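Local coordinates for protein SMG-7 (Caenorhabditis elegans, PDB 3ZHE), which pairs with SMG-5 in a heterodimer whose unusual arrangement of two 14-3-3-like domains is required for efficient nonsense-mediated mRNA decay, at residues Q75-S86 with V132-K143. Sequence-based numbering, arbitrary orientation.
Sequences QNLAIGFLTDLS and VLLRMGDLMRYK
Leu82 lays its CD2 methyl alongside Met136, 3.6 Å from CG of Met136, the two side chains running past each other in opposite directions. With its own CG anti to the backbone N (chi1 -163°), Leu82 turns that methyl onto the facing helix, where it also meets CB of Arg135 and CD1 of Leu139. Leu139 spreads its two branches over neighbouring residues of helix 68-92: CD1 lies 3.7 Å from CA of Ile79, while CD2 rests on CB of Ala78. The pair illustrates how antiparallel helices, here at 162° with axes 10.2 Å apart, build an apolar seam in an all-helical 14-3-3-like domain; helix 45-63 packs against Ala78 and Gln75. Where helix 122-142 ends, polar groups take over. Gln75 NE2 gives a weak bond to Tyr142 O (3.2 Å), and Lys143, fully extended beyond CG, crosses Asn76 at about a right angle to bring NZ within 3.2 Å of Asn76 OD1, tilted 26° from the carbonyl plane. A methionine in place of Lys143 would probably leave Asn76 OD1 without this donor. The chemistry thus implies apolar adhesion along the seam, while the two hydrogen bonds that join these segments both lie at the C-terminal end of helix 122-142.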
ATOM      1  N   GLN B  75     -15.439 -16.926   1.236  1.00 93.71           N
ATOM      2  CA  GLN B  75     -15.076 -15.599   0.739  1.00 88.92           C
ATOM      3  C   GLN B  75     -13.913 -15.010   1.528  1.00 85.41           C
ATOM      4  O   GLN B  75     -12.922 -14.556   0.950  1.00 82.64           O
ATOM      5  CB  GLN B  75     -16.273 -14.646   0.798  1.00 88.85           C
ATOM      6  CG  GLN B  75     -17.301 -14.842  -0.308  1.00 92.53           C
ATOM      7  CD  GLN B  75     -18.534 -13.977  -0.110  1.00 97.07           C
ATOM      8  OE1 GLN B  75     -18.764 -13.445   0.976  1.00 94.81           O
ATOM      9  NE2 GLN B  75     -19.330 -13.831  -1.163  1.00102.35           N
ATOM     10  N   ASN B  76     -14.038 -15.008   2.852  1.00 85.79           N
ATOM     11  CA  ASN B  76     -12.971 -14.512   3.710  1.00 76.23           C
ATOM     12  C   ASN B  76     -11.694 -15.338   3.557  1.00 76.95           C
ATOM     13  O   ASN B  76     -10.584 -14.791   3.599  1.00 83.22           O
ATOM     14  CB  ASN B  76     -13.425 -14.462   5.171  1.00 69.80           C
ATOM     15  CG  ASN B  76     -14.527 -13.445   5.405  1.00 75.92           C
ATOM     16  OD1 ASN B  76     -14.612 -12.433   4.710  1.00 80.40           O
ATOM     17  ND2 ASN B  76     -15.378 -13.711   6.390  1.00 77.67           N
ATOM     18  N   LEU B  77     -11.853 -16.646   3.367  1.00 75.59           N
ATOM     19  CA  LEU B  77     -10.705 -17.502   3.070  1.00 72.89           C
ATOM     20  C   LEU B  77      -9.998 -17.015   1.806  1.00 71.83           C
ATOM     21  O   LEU B  77      -8.769 -16.885   1.772  1.00 73.66           O
ATOM     22  CB  LEU B  77     -11.142 -18.956   2.897  1.00 72.92           C
ATOM     23  CG  LEU B  77     -10.055 -19.935   2.444  1.00 69.61           C
ATOM     24  CD1 LEU B  77      -8.902 -19.955   3.434  1.00 75.20           C
ATOM     25  CD2 LEU B  77     -10.629 -21.331   2.265  1.00 68.79           C
ATOM     26  N   ALA B  78     -10.792 -16.738   0.776  1.00 76.01           N
ATOM     27  CA  ALA B  78     -10.281 -16.200  -0.480  1.00 76.29           C
ATOM     28  C   ALA B  78      -9.492 -14.906  -0.271  1.00 78.63           C
ATOM     29  O   ALA B  78      -8.356 -14.774  -0.745  1.00 80.66           O
ATOM     30  CB  ALA B  78     -11.425 -15.971  -1.452  1.00 71.14           C
ATOM     31  N   ILE B  79     -10.107 -13.958   0.437  1.00 76.11           N
ATOM     32  CA  ILE B  79      -9.469 -12.681   0.752  1.00 74.68           C
ATOM     33  C   ILE B  79      -8.113 -12.900   1.412  1.00 73.74           C
ATOM     34  O   ILE B  79      -7.114 -12.276   1.033  1.00 72.61           O
ATOM     35  CB  ILE B  79     -10.353 -11.824   1.683  1.00 80.71           C
ATOM     36  CG1 ILE B  79     -11.631 -11.387   0.963  1.00 82.50           C
ATOM     37  CG2 ILE B  79      -9.585 -10.610   2.184  1.00 63.76           C
ATOM     38  CD1 ILE B  79     -12.572 -10.576   1.833  1.00 88.58           C
ATOM     39  N   GLY B  80      -8.085 -13.803   2.390  1.00 77.29           N
ATOM     40  CA  GLY B  80      -6.850 -14.161   3.062  1.00 78.49           C
ATOM     41  C   GLY B  80      -5.789 -14.659   2.099  1.00 72.82           C
ATOM     42  O   GLY B  80      -4.661 -14.153   2.089  1.00 66.76           O
ATOM     43  N   PHE B  81      -6.151 -15.643   1.279  1.00 70.10           N
ATOM     44  CA  PHE B  81      -5.211 -16.209   0.313  1.00 67.86           C
ATOM     45  C   PHE B  81      -4.628 -15.160  -0.638  1.00 66.14           C
ATOM     46  O   PHE B  81      -3.412 -15.099  -0.834  1.00 65.73           O
ATOM     47  CB  PHE B  81      -5.862 -17.346  -0.483  1.00 65.71           C
ATOM     48  CG  PHE B  81      -5.553 -18.717   0.050  1.00 74.90           C
ATOM     49  CD1 PHE B  81      -4.299 -19.279  -0.129  1.00 81.79           C
ATOM     50  CD2 PHE B  81      -6.520 -19.450   0.715  1.00 78.43           C
ATOM     51  CE1 PHE B  81      -4.015 -20.542   0.357  1.00 84.53           C
ATOM     52  CE2 PHE B  81      -6.242 -20.715   1.201  1.00 78.59           C
ATOM     53  CZ  PHE B  81      -4.987 -21.260   1.022  1.00 81.38           C
ATOM     54  N   LEU B  82      -5.491 -14.331  -1.217  1.00 62.83           N
ATOM     55  CA  LEU B  82      -5.037 -13.331  -2.181  1.00 68.47           C
ATOM     56  C   LEU B  82      -4.150 -12.265  -1.536  1.00 71.33           C
ATOM     57  O   LEU B  82      -3.089 -11.918  -2.075  1.00 61.40           O
ATOM     58  CB  LEU B  82      -6.230 -12.679  -2.880  1.00 61.62           C
ATOM     59  CG  LEU B  82      -5.930 -11.921  -4.174  1.00 70.63           C
ATOM     60  CD1 LEU B  82      -5.167 -12.808  -5.142  1.00 66.72           C
ATOM     61  CD2 LEU B  82      -7.222 -11.433  -4.808  1.00 67.74           C
ATOM     62  N   THR B  83      -4.585 -11.749  -0.388  1.00 70.16           N
ATOM     63  CA  THR B  83      -3.797 -10.765   0.348  1.00 66.64           C
ATOM     64  C   THR B  83      -2.410 -11.317   0.660  1.00 66.99           C
ATOM     65  O   THR B  83      -1.391 -10.655   0.426  1.00 70.31           O
ATOM     66  CB  THR B  83      -4.495 -10.352   1.658  1.00 71.55           C
ATOM     67  OG1 THR B  83      -5.664  -9.584   1.354  1.00 74.59           O
ATOM     68  CG2 THR B  83      -3.568  -9.519   2.525  1.00 68.70           C
ATOM     69  N   ASP B  84      -2.381 -12.544   1.170  1.00 70.26           N
ATOM     70  CA  ASP B  84      -1.118 -13.195   1.492  1.00 73.01           C
ATOM     71  C   ASP B  84      -0.258 -13.425   0.255  1.00 71.85           C
ATOM     72  O   ASP B  84       0.966 -13.404   0.339  1.00 61.05           O
ATOM     73  CB  ASP B  84      -1.349 -14.503   2.251  1.00 76.00           C
ATOM     74  CG  ASP B  84      -1.714 -14.270   3.701  1.00 88.15           C
ATOM     75  OD1 ASP B  84      -1.528 -13.131   4.180  1.00 90.16           O
ATOM     76  OD2 ASP B  84      -2.175 -15.223   4.364  1.00 96.65           O
ATOM     77  N   LEU B  85      -0.898 -13.638  -0.892  1.00 73.37           N
ATOM     78  CA  LEU B  85      -0.172 -13.749  -2.154  1.00 73.73           C
ATOM     79  C   LEU B  85       0.547 -12.442  -2.468  1.00 79.26           C
ATOM     80  O   LEU B  85       1.757 -12.431  -2.725  1.00 77.96           O
ATOM     81  CB  LEU B  85      -1.118 -14.110  -3.300  1.00 66.60           C
ATOM     82  CG  LEU B  85      -0.505 -14.084  -4.703  1.00 66.52           C
ATOM     83  CD1 LEU B  85       0.602 -15.123  -4.843  1.00 61.39           C
ATOM     84  CD2 LEU B  85      -1.577 -14.294  -5.764  1.00 67.29           C
ATOM     85  N   SER B  86      -0.207 -11.345  -2.438  1.00 81.12           N
ATOM     86  CA  SER B  86       0.358 -10.027  -2.722  1.00 76.09           C
ATOM     87  C   SER B  86       1.522  -9.710  -1.788  1.00 76.80           C
ATOM     88  O   SER B  86       2.599  -9.294  -2.232  1.00 76.42           O
ATOM     89  CB  SER B  86      -0.714  -8.942  -2.594  1.00 72.03           C
ATOM     90  OG  SER B  86      -0.170  -7.656  -2.838  1.00 76.19           O
ATOM     91  N   VAL B 132      -3.992  -8.574  -9.366  1.00 71.20           N
ATOM     92  CA  VAL B 132      -4.270  -8.760  -7.945  1.00 73.25           C
ATOM     93  C   VAL B 132      -5.320  -7.764  -7.457  1.00 79.76           C
ATOM     94  O   VAL B 132      -6.281  -8.138  -6.776  1.00 84.66           O
ATOM     95  CB  VAL B 132      -2.982  -8.628  -7.102  1.00 69.78           C
ATOM     96  CG1 VAL B 132      -3.313  -8.471  -5.624  1.00 64.02           C
ATOM     97  CG2 VAL B 132      -2.069  -9.824  -7.335  1.00 69.96           C
ATOM     98  N   LEU B 133      -5.139  -6.497  -7.825  1.00 81.10           N
ATOM     99  CA  LEU B 133      -6.109  -5.459  -7.485  1.00 81.57           C
ATOM    100  C   LEU B 133      -7.487  -5.753  -8.080  1.00 80.87           C
ATOM    101  O   LEU B 133      -8.515  -5.565  -7.419  1.00 65.15           O
ATOM    102  CB  LEU B 133      -5.608  -4.090  -7.948  1.00 79.20           C
ATOM    103  CG  LEU B 133      -4.420  -3.526  -7.167  1.00 79.89           C
ATOM    104  CD1 LEU B 133      -3.884  -2.263  -7.824  1.00 87.10           C
ATOM    105  CD2 LEU B 133      -4.822  -3.254  -5.726  1.00 75.64           C
ATOM    106  N   LEU B 134      -7.499  -6.221  -9.326  1.00 77.85           N
ATOM    107  CA  LEU B 134      -8.738  -6.597 -10.002  1.00 79.61           C
ATOM    108  C   LEU B 134      -9.498  -7.661  -9.214  1.00 84.68           C
ATOM    109  O   LEU B 134     -10.694  -7.517  -8.939  1.00 90.39           O
ATOM    110  CB  LEU B 134      -8.440  -7.112 -11.415  1.00 66.33           C
ATOM    111  CG  LEU B 134      -9.557  -7.902 -12.106  1.00 67.16           C
ATOM    112  CD1 LEU B 134     -10.746  -7.011 -12.439  1.00 68.37           C
ATOM    113  CD2 LEU B 134      -9.037  -8.603 -13.356  1.00 67.51           C
ATOM    114  N   ARG B 135      -8.792  -8.723  -8.841  1.00 82.66           N
ATOM    115  CA  ARG B 135      -9.423  -9.844  -8.151  1.00 83.14           C
ATOM    116  C   ARG B 135      -9.828  -9.521  -6.711  1.00 79.51           C
ATOM    117  O   ARG B 135     -10.826 -10.048  -6.212  1.00 78.03           O
ATOM    118  CB  ARG B 135      -8.540 -11.094  -8.212  1.00 87.72           C
ATOM    119  CG  ARG B 135      -8.343 -11.630  -9.622  1.00 88.95           C
ATOM    120  CD  ARG B 135      -9.630 -11.527 -10.429  1.00 86.58           C
ATOM    121  NE  ARG B 135      -9.481 -12.064 -11.778  1.00 84.68           N
ATOM    122  CZ  ARG B 135     -10.443 -12.056 -12.695  1.00 86.96           C
ATOM    123  NH1 ARG B 135     -11.630 -11.534 -12.411  1.00 86.53           N
ATOM    124  NH2 ARG B 135     -10.220 -12.567 -13.897  1.00 68.50           N
ATOM    125  N   MET B 136      -9.059  -8.661  -6.048  1.00 78.99           N
ATOM    126  CA  MET B 136      -9.467  -8.153  -4.743  1.00 82.24           C
ATOM    127  C   MET B 136     -10.750  -7.351  -4.907  1.00 84.49           C
ATOM    128  O   MET B 136     -11.618  -7.364  -4.033  1.00 87.91           O
ATOM    129  CB  MET B 136      -8.374  -7.282  -4.121  1.00 84.59           C
ATOM    130  CG  MET B 136      -7.271  -8.065  -3.430  1.00 89.09           C
ATOM    131  SD  MET B 136      -7.893  -9.096  -2.085  1.00 82.28           S
ATOM    132  CE  MET B 136      -8.614  -7.856  -1.012  1.00 87.28           C
ATOM    133  N   GLY B 137     -10.860  -6.659  -6.037  1.00 83.05           N
ATOM    134  CA  GLY B 137     -12.080  -5.953  -6.384  1.00 85.45           C
ATOM    135  C   GLY B 137     -13.255  -6.906  -6.505  1.00 87.31           C
ATOM    136  O   GLY B 137     -14.335  -6.650  -5.962  1.00 87.01           O
ATOM    137  N   ASP B 138     -13.039  -8.009  -7.220  1.00 85.78           N
ATOM    138  CA  ASP B 138     -14.057  -9.052  -7.343  1.00 83.84           C
ATOM    139  C   ASP B 138     -14.494  -9.561  -5.973  1.00 84.23           C
ATOM    140  O   ASP B 138     -15.689  -9.712  -5.706  1.00 79.59           O
ATOM    141  CB  ASP B 138     -13.543 -10.225  -8.185  1.00 84.42           C
ATOM    142  CG  ASP B 138     -13.588  -9.943  -9.674  1.00 92.05           C
ATOM    143  OD1 ASP B 138     -14.419  -9.112 -10.096  1.00 98.74           O
ATOM    144  OD2 ASP B 138     -12.800 -10.556 -10.425  1.00 88.91           O
ATOM    145  N   LEU B 139     -13.514  -9.820  -5.112  1.00 84.96           N
ATOM    146  CA  LEU B 139     -13.786 -10.328  -3.773  1.00 76.79           C
ATOM    147  C   LEU B 139     -14.610  -9.344  -2.955  1.00 76.91           C
ATOM    148  O   LEU B 139     -15.531  -9.741  -2.240  1.00 75.68           O
ATOM    149  CB  LEU B 139     -12.482 -10.658  -3.048  1.00 68.94           C
ATOM    150  CG  LEU B 139     -11.689 -11.838  -3.610  1.00 70.80           C
ATOM    151  CD1 LEU B 139     -10.448 -12.095  -2.775  1.00 68.87           C
ATOM    152  CD2 LEU B 139     -12.561 -13.083  -3.681  1.00 71.36           C
ATOM    153  N   MET B 140     -14.279  -8.061  -3.062  1.00 86.13           N
ATOM    154  CA  MET B 140     -15.045  -7.033  -2.367  1.00 93.33           C
ATOM    155  C   MET B 140     -16.463  -6.941  -2.921  1.00 94.92           C
ATOM    156  O   MET B 140     -17.402  -6.638  -2.187  1.00 95.23           O
ATOM    157  CB  MET B 140     -14.352  -5.672  -2.451  1.00 94.25           C
ATOM    158  CG  MET B 140     -13.010  -5.612  -1.738  1.00 94.32           C
ATOM    159  SD  MET B 140     -13.067  -6.270  -0.060  1.00 88.91           S
ATOM    160  CE  MET B 140     -14.168  -5.105   0.736  1.00 91.99           C
ATOM    161  N   ARG B 141     -16.618  -7.209  -4.216  1.00 90.53           N
ATOM    162  CA  ARG B 141     -17.941  -7.168  -4.832  1.00 89.90           C
ATOM    163  C   ARG B 141     -18.803  -8.328  -4.345  1.00 93.15           C
ATOM    164  O   ARG B 141     -20.001  -8.164  -4.110  1.00 97.16           O
ATOM    165  CB  ARG B 141     -17.846  -7.187  -6.359  1.00 88.26           C
ATOM    166  CG  ARG B 141     -19.098  -6.654  -7.043  1.00 85.46           C
ATOM    167  CD  ARG B 141     -19.041  -6.805  -8.555  1.00 85.69           C
ATOM    168  NE  ARG B 141     -19.452  -8.135  -8.993  1.00 88.76           N
ATOM    169  CZ  ARG B 141     -18.618  -9.068  -9.439  1.00 90.14           C
ATOM    170  NH1 ARG B 141     -17.319  -8.817  -9.512  1.00 89.18           N
ATOM    171  NH2 ARG B 141     -19.083 -10.251  -9.816  1.00 90.51           N
ATOM    172  N   TYR B 142     -18.185  -9.497  -4.199  1.00 92.90           N
ATOM    173  CA  TYR B 142     -18.882 -10.677  -3.693  1.00 95.23           C
ATOM    174  C   TYR B 142     -19.368 -10.451  -2.264  1.00 96.04           C
ATOM    175  O   TYR B 142     -20.421 -10.953  -1.869  1.00 92.76           O
ATOM    176  CB  TYR B 142     -17.967 -11.906  -3.725  1.00 72.27           C
ATOM    177  CG  TYR B 142     -17.502 -12.323  -5.104  1.00 74.81           C
ATOM    178  CD1 TYR B 142     -18.222 -11.982  -6.242  1.00 77.11           C
ATOM    179  CD2 TYR B 142     -16.340 -13.066  -5.263  1.00 76.36           C
ATOM    180  CE1 TYR B 142     -17.793 -12.369  -7.501  1.00 83.50           C
ATOM    181  CE2 TYR B 142     -15.904 -13.457  -6.514  1.00 78.95           C
ATOM    182  CZ  TYR B 142     -16.633 -13.107  -7.630  1.00 86.81           C
ATOM    183  OH  TYR B 142     -16.199 -13.495  -8.876  1.00 97.19           O
ATOM    184  N   LYS B 143     -18.597  -9.687  -1.496  1.00 98.11           N
ATOM    185  CA  LYS B 143     -18.908  -9.431  -0.093  1.00 96.26           C
ATOM    186  C   LYS B 143     -19.843  -8.230   0.060  1.00 93.97           C
ATOM    187  O   LYS B 143     -20.121  -7.780   1.174  1.00 87.02           O
ATOM    188  CB  LYS B 143     -17.617  -9.207   0.694  1.00 97.52           C
ATOM    189  CG  LYS B 143     -17.735  -9.453   2.185  1.00 99.13           C
ATOM    190  CD  LYS B 143     -16.398  -9.259   2.870  1.00 98.44           C
ATOM    191  CE  LYS B 143     -16.523  -9.424   4.371  1.00103.91           C
ATOM    192  NZ  LYS B 143     -15.202  -9.282   5.036  1.00102.59           N
TER